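Local coordinates for protein D-threo-3-hydroxyaspartate dehydratase (Delftia, PDB 3WQC) that catalyses the pyridoxal-phosphate-dependent deamination of D-threo-3-hydroxyaspartate to oxaloacetate and ammonia, and also acts as a dehydratase on the L-threo and L-erythro isomers and D-serine, at residues 252-255 and 256-260; 159-162 and 163-167. One frame throughout, in Å; residues are numbered along the deposited sequence.

Contact 1. Residues 252-255 and 256-260; sequences DLVM and RNIGV
Val254 turns its CG1 anti to the backbone N (chi1 161°), while Ile258, one helical turn on, carries CG1 beside its own N (chi1 -75°) and extends it. These torsions bring Val254 CG1 within 3.9 Å of Ile258 CD1, the methyls meeting as the two side chains slant across each other. Met255 lies alongside Ile258 and points the same way, its chain bent at chi2 and chi3. Met255 is modelled in two conformers; in the one described, Met255 CE lies 3.5 Å from Ile258 CD1 and SD packs against Val260 CG2, so these contacts are only provisional.

The whole forms a very short helix with both ends marked. At the start, Asp252 is the N-cap: its OD1 accepts from Met255 N at 2.9 Å, met nearly along the C-O axis. The other carboxylate oxygen, OD2, takes the amide of Ala362, which lies in sequence between His361 and Cys363, residues of a magnesium site. At the far end the chain closes in a Schellman motif, with Gly259 at the C-prime position, with the positive phi that glycine readily adopts. Met255 O is gripped twice there, by Gly259 N at 3.0 Å and by Val260 N at 3.3 Å, the two donors arriving from opposite faces of the carbonyl plane.

On another flank the Arg256 chain bends at chi2 and sets its guanidinium edge against the next side chain. Arg256 NH1 donates to Asn257 OD1 at 2.8 Å, only 1° out of the guanidinium plane. Gln304 OE1 is a second acceptor for NH1, and Asn257 ND2 binds Gln302 OE1 and Gln304 O, which fixes how the amide is flipped.

Contact 2. Residues 159-162 and 163-167; sequences TPLL and LAIGR
Leu161 and Ile165 make the close side-chain contact of this helical turn. Although its CB points away from 163-167, Leu161 has CG anti to its backbone N (chi1 174°), and this brings the end of the chain back beside Ile165. Leu161 CG lies 3.7 Å from Ile165 CD1, and Leu161 CD1 also approaches that methyl, with the two side chains passing at a slant. Ile165 further rests over the backbone, its CG1 only 3.3 Å from Leu161 O, the carbonyl that accepts the amide of Ile165 itself.

This is the packed side. Leu161, Leu162 and Ile165 all touch Val154, Leu162 and Ile165 both reach Ile143 of strand 140-146, and Val122 of helix 122-135 meets Leu161, Ala164 and Ile165. Leu162 additionally presses on Ala209 and Ala212 of helix 192-215. Such apolar packing of a helix on parallel strands and its neighbouring helices is the outer layer of the TIM-barrel-like N-terminal domain. Gly166, buried and without a side chain, continues the backbone series through Gly166 N to Leu162 O at 2.8 Å.

Thr159 and Leu163 make the looser side. They run side by side, and Thr159 CG2 comes no nearer than 4.1 Å to Leu163 CD2. Arg167 reaches back along the surface until one face of its guanidinium lies over Leu163 CB, 3.8 Å above the plane but displaced toward the rim. Pro160 and Arg167 are exposed, and both touch a crystal neighbour.

With the amides of 163-166 each donating to the carbonyl four residues earlier, the straightest being Leu163 N to Thr159 O (170°), and hydrocarbon making the contacts between side chains, the turn probably owes its inward adhesion to hydrophobic burial, while the exposed guanidinium of Arg167 lies on the outer side.

In the fold
Contact 2 precedes contact 1 in the chain, and the two do not touch: their centres are 37 Å apart and their nearest atoms about 26 Å. Helix 192-215 nevertheless borders both, through Leu195 at contact 1 and Ala209 and Ala212 at contact 2. Contact 1 lies close to the active site, the side chain of Met255 being about 5 Å from the bound pyridoxal phosphate and about 10 Å from that of Lys53; Met255 also meets the cofactor-pocket residues Tyr187, Thr228 and Pro229. Contact 2, centred 30 Å from the centre of the chain against 13 Å for contact 1, is structural packing at the barrel's periphery.

Contact 1. Residues 252-255 and 256-260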
ATOM      1  N   ASP B 252      -4.300  -8.726  13.595  1.00 15.63           N
ATOM      2  CA  ASP B 252      -3.728  -9.214  12.358  1.00 13.93           C
ATOM      3  C   ASP B 252      -2.803 -10.346  12.649  1.00 14.66           C
ATOM      4  O   ASP B 252      -2.695 -10.779  13.842  1.00 16.29           O
ATOM      5  CB  ASP B 252      -3.085  -8.063  11.539  1.00 15.97           C
ATOM      6  CG  ASP B 252      -1.933  -7.378  12.294  1.00 16.19           C
ATOM      7  OD1 ASP B 252      -1.292  -8.091  13.123  1.00 17.25           O
ATOM      8  OD2 ASP B 252      -1.673  -6.172  12.074  1.00 14.88           O
ATOM      9  N   LEU B 253      -2.173 -10.926  11.618  1.00 14.80           N
ATOM     10  CA  LEU B 253      -1.356 -12.106  11.858  1.00 15.62           C
ATOM     11  C   LEU B 253      -0.009 -11.804  12.526  1.00 16.11           C
ATOM     12  O   LEU B 253       0.526 -12.628  13.273  1.00 16.15           O
ATOM     13  CB  LEU B 253      -1.067 -12.845  10.550  1.00 16.05           C
ATOM     14  CG  LEU B 253      -2.396 -13.412   9.917  1.00 16.53           C
ATOM     15  CD1 LEU B 253      -2.053 -13.835   8.480  1.00 19.33           C
ATOM     16  CD2 LEU B 253      -2.886 -14.595  10.759  1.00 20.98           C
ATOM     17  N   VAL B 254       0.516 -10.589  12.313  1.00 14.61           N
ATOM     18  CA  VAL B 254       1.728 -10.167  13.077  1.00 15.29           C
ATOM     19  C   VAL B 254       1.362 -10.163  14.586  1.00 15.32           C
ATOM     20  O   VAL B 254       2.148 -10.693  15.384  1.00 17.23           O
ATOM     21  CB  VAL B 254       2.194  -8.778  12.607  1.00 14.34           C
ATOM     22  CG1 VAL B 254       3.101  -8.112  13.642  1.00 16.41           C
ATOM     23  CG2 VAL B 254       2.939  -8.989  11.295  1.00 15.33           C
ATOM     24  N   MET B 255       0.204  -9.663  14.987  1.00 15.96           N
ATOM     25  CA  MET B 255      -0.221  -9.669  16.408  0.50 14.75           C
ATOM     26  C   MET B 255      -0.440 -11.085  16.898  1.00 16.89           C
ATOM     27  O   MET B 255      -0.089 -11.415  18.059  1.00 18.66           O
ATOM     28  CB  MET B 255      -1.501  -8.859  16.671  0.50 15.19           C
ATOM     29  CG  MET B 255      -1.294  -7.344  16.503  0.50 13.37           C
ATOM     30  SD  MET B 255      -0.280  -6.585  17.792  0.50 14.12           S
ATOM     31  CE  MET B 255       1.113  -5.830  16.950  0.50 15.82           C
ATOM     32  N   ARG B 256      -1.031 -11.936  16.066  1.00 16.92           N
ATOM     33  CA  ARG B 256      -1.228 -13.362  16.417  1.00 17.00           C
ATOM     34  C   ARG B 256       0.152 -13.982  16.718  1.00 15.08           C
ATOM     35  O   ARG B 256       0.331 -14.695  17.756  1.00 21.48           O
ATOM     36  CB  ARG B 256      -1.886 -14.093  15.237  1.00 18.92           C
ATOM     37  CG  ARG B 256      -2.146 -15.562  15.553  1.00 21.56           C
ATOM     38  CD  ARG B 256      -0.942 -16.409  15.095  1.00 21.25           C
ATOM     39  NE  ARG B 256      -1.249 -17.839  15.094  1.00 25.62           N
ATOM     40  CZ  ARG B 256      -0.360 -18.796  14.782  1.00 24.94           C
ATOM     41  NH1 ARG B 256       0.912 -18.496  14.431  1.00 28.67           N
ATOM     42  NH2 ARG B 256      -0.757 -20.077  14.802  1.00 35.92           N
ATOM     43  N   ASN B 257       1.177 -13.726  15.881  1.00 17.24           N
ATOM     44  CA  ASN B 257       2.481 -14.280  16.091  1.00 18.79           C
ATOM     45  C   ASN B 257       3.208 -13.696  17.327  1.00 20.78           C
ATOM     46  O   ASN B 257       4.004 -14.415  17.987  1.00 22.89           O
ATOM     47  CB  ASN B 257       3.354 -14.114  14.895  1.00 18.62           C
ATOM     48  CG  ASN B 257       3.032 -15.118  13.802  1.00 19.47           C
ATOM     49  OD1 ASN B 257       2.487 -16.204  14.102  1.00 21.97           O
ATOM     50  ND2 ASN B 257       3.484 -14.838  12.566  1.00 18.68           N
ATOM     51  N   ILE B 258       2.935 -12.423  17.647  1.00 17.75           N
ATOM     52  CA  ILE B 258       3.514 -11.818  18.851  1.00 17.52           C
ATOM     53  C   ILE B 258       2.904 -12.525  20.067  1.00 19.93           C
ATOM     54  O   ILE B 258       3.593 -12.643  21.120  1.00 22.83           O
ATOM     55  CB  ILE B 258       3.227 -10.270  18.889  1.00 17.92           C
ATOM     56  CG1 ILE B 258       4.169  -9.636  17.870  1.00 18.67           C
ATOM     57  CG2 ILE B 258       3.551  -9.670  20.308  1.00 21.11           C
ATOM     58  CD1 ILE B 258       3.677  -8.214  17.494  1.00 18.92           C
ATOM     59  N   GLY B 259       1.652 -12.977  19.946  1.00 21.27           N
ATOM     60  CA  GLY B 259       0.998 -13.809  20.967  1.00 23.63           C
ATOM     61  C   GLY B 259      -0.071 -13.101  21.736  1.00 21.54           C
ATOM     62  O   GLY B 259      -0.485 -13.608  22.780  1.00 30.99           O
ATOM     63  N   VAL B 260      -0.503 -11.933  21.266  1.00 19.54           N
ATOM     64  CA  VAL B 260      -1.480 -11.120  22.003  1.00 19.80           C
ATOM     65  C   VAL B 260      -2.893 -11.316  21.453  1.00 19.33           C
ATOM     66  O   VAL B 260      -3.860 -10.756  22.023  1.00 23.95           O
ATOM     67  CB  VAL B 260      -1.070  -9.654  22.067  1.00 21.61           C
ATOM     68  CG1 VAL B 260       0.302  -9.541  22.837  1.00 26.81           C
ATOM     69  CG2 VAL B 260      -0.998  -9.042  20.664  1.00 25.00           C
TER

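Contact 2. Residues 159-162 and 163-167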
ATOM      1  N   THR B 159      18.409  14.014  30.956  1.00 16.48           N
ATOM      2  CA  THR B 159      17.838  15.163  31.717  1.00 16.51           C
ATOM      3  C   THR B 159      18.219  16.485  31.042  1.00 14.23           C
ATOM      4  O   THR B 159      17.376  17.371  30.975  1.00 14.03           O
ATOM      5  CB  THR B 159      18.248  15.073  33.189  1.00 16.33           C
ATOM      6  OG1 THR B 159      17.600  13.886  33.692  1.00 29.92           O
ATOM      7  CG2 THR B 159      17.747  16.177  34.006  1.00 17.91           C
ATOM      8  N   PRO B 160      19.485  16.703  30.683  1.00 12.96           N
ATOM      9  CA  PRO B 160      19.813  18.051  30.170  1.00 13.46           C
ATOM     10  C   PRO B 160      18.961  18.410  28.914  1.00 12.29           C
ATOM     11  O   PRO B 160      18.499  19.566  28.786  1.00 12.48           O
ATOM     12  CB  PRO B 160      21.310  17.939  29.880  1.00 14.52           C
ATOM     13  CG  PRO B 160      21.827  16.922  30.871  1.00 13.75           C
ATOM     14  CD  PRO B 160      20.691  15.864  30.825  1.00 15.66           C
ATOM     15  N   LEU B 161      18.798  17.449  28.015  1.00 13.05           N
ATOM     16  CA  LEU B 161      18.051  17.770  26.762  1.00 13.03           C
ATOM     17  C   LEU B 161      16.557  17.868  27.090  1.00 12.60           C
ATOM     18  O   LEU B 161      15.862  18.756  26.559  1.00 12.12           O
ATOM     19  CB  LEU B 161      18.260  16.743  25.671  1.00 14.91           C
ATOM     20  CG  LEU B 161      17.452  16.874  24.375  1.00 19.61           C
ATOM     21  CD1 LEU B 161      17.811  18.224  23.756  1.00 20.84           C
ATOM     22  CD2 LEU B 161      17.809  15.731  23.410  1.00 21.72           C
ATOM     23  N   LEU B 162      16.032  16.994  27.964  1.00 13.91           N
ATOM     24  CA  LEU B 162      14.592  17.087  28.408  1.00 13.20           C
ATOM     25  C   LEU B 162      14.348  18.489  28.954  1.00 12.52           C
ATOM     26  O   LEU B 162      13.323  19.127  28.628  1.00 12.85           O
ATOM     27  CB  LEU B 162      14.221  16.117  29.559  1.00 20.00           C
ATOM     28  CG  LEU B 162      13.949  14.767  29.232  1.00 22.28           C
ATOM     29  CD1 LEU B 162      13.761  13.981  30.560  1.00 21.21           C
ATOM     30  CD2 LEU B 162      12.599  14.723  28.436  1.00 22.28           C
ATOM     31  N   LEU B 163      15.223  18.943  29.889  1.00 11.94           N
ATOM     32  CA  LEU B 163      14.965  20.263  30.480  1.00 12.81           C
ATOM     33  C   LEU B 163      15.056  21.379  29.437  1.00 10.24           C
ATOM     34  O   LEU B 163      14.357  22.402  29.524  1.00 11.91           O
ATOM     35  CB  LEU B 163      15.898  20.531  31.674  1.00 13.53           C
ATOM     36  CG  LEU B 163      15.442  19.879  32.974  1.00 20.11           C
ATOM     37  CD1 LEU B 163      14.554  18.685  32.976  1.00 18.93           C
ATOM     38  CD2 LEU B 163      16.468  20.031  34.073  1.00 16.68           C
ATOM     39  N   ALA B 164      16.090  21.247  28.541  1.00 10.22           N
ATOM     40  CA  ALA B 164      16.263  22.313  27.558  1.00 10.35           C
ATOM     41  C   ALA B 164      15.004  22.454  26.662  1.00  9.33           C
ATOM     42  O   ALA B 164      14.506  23.541  26.397  1.00 10.78           O
ATOM     43  CB  ALA B 164      17.478  21.990  26.652  1.00 12.39           C
ATOM     44  N   ILE B 165      14.443  21.292  26.271  1.00 10.05           N
ATOM     45  CA  ILE B 165      13.214  21.348  25.455  1.00  9.17           C
ATOM     46  C   ILE B 165      12.035  21.823  26.300  1.00  9.63           C
ATOM     47  O   ILE B 165      11.253  22.702  25.832  1.00 10.33           O
ATOM     48  CB  ILE B 165      12.933  19.927  24.907  1.00  9.05           C
ATOM     49  CG1 ILE B 165      14.055  19.522  23.932  1.00 10.72           C
ATOM     50  CG2 ILE B 165      11.549  19.872  24.227  1.00 10.62           C
ATOM     51  CD1 ILE B 165      13.986  18.006  23.615  1.00 11.05           C
ATOM     52  N   GLY B 166      11.894  21.271  27.532  1.00 10.07           N
ATOM     53  CA  GLY B 166      10.775  21.724  28.333  1.00  9.56           C
ATOM     54  C   GLY B 166      10.818  23.227  28.667  1.00 10.70           C
ATOM     55  O   GLY B 166       9.777  23.890  28.616  1.00 11.47           O
ATOM     56  N   ARG B 167      12.009  23.765  28.998  1.00 10.66           N
ATOM     57  CA  ARG B 167      12.126  25.220  29.229  1.00  9.98           C
ATOM     58  C   ARG B 167      11.854  26.017  28.004  1.00  9.95           C
ATOM     59  O   ARG B 167      11.242  27.069  28.051  1.00 11.89           O
ATOM     60  CB  ARG B 167      13.499  25.504  29.843  1.00 10.90           C
ATOM     61  CG  ARG B 167      13.620  24.966  31.242  1.00 11.26           C
ATOM     62  CD  ARG B 167      15.052  25.047  31.735  1.00 13.39           C
ATOM     63  NE  ARG B 167      15.125  24.610  33.139  1.00 14.69           N
ATOM     64  CZ  ARG B 167      16.251  24.118  33.667  1.00 16.60           C
ATOM     65  NH1 ARG B 167      17.325  23.873  32.875  1.00 20.65           N
ATOM     66  NH2 ARG B 167      16.271  23.752  34.937  1.00 21.75           N
TER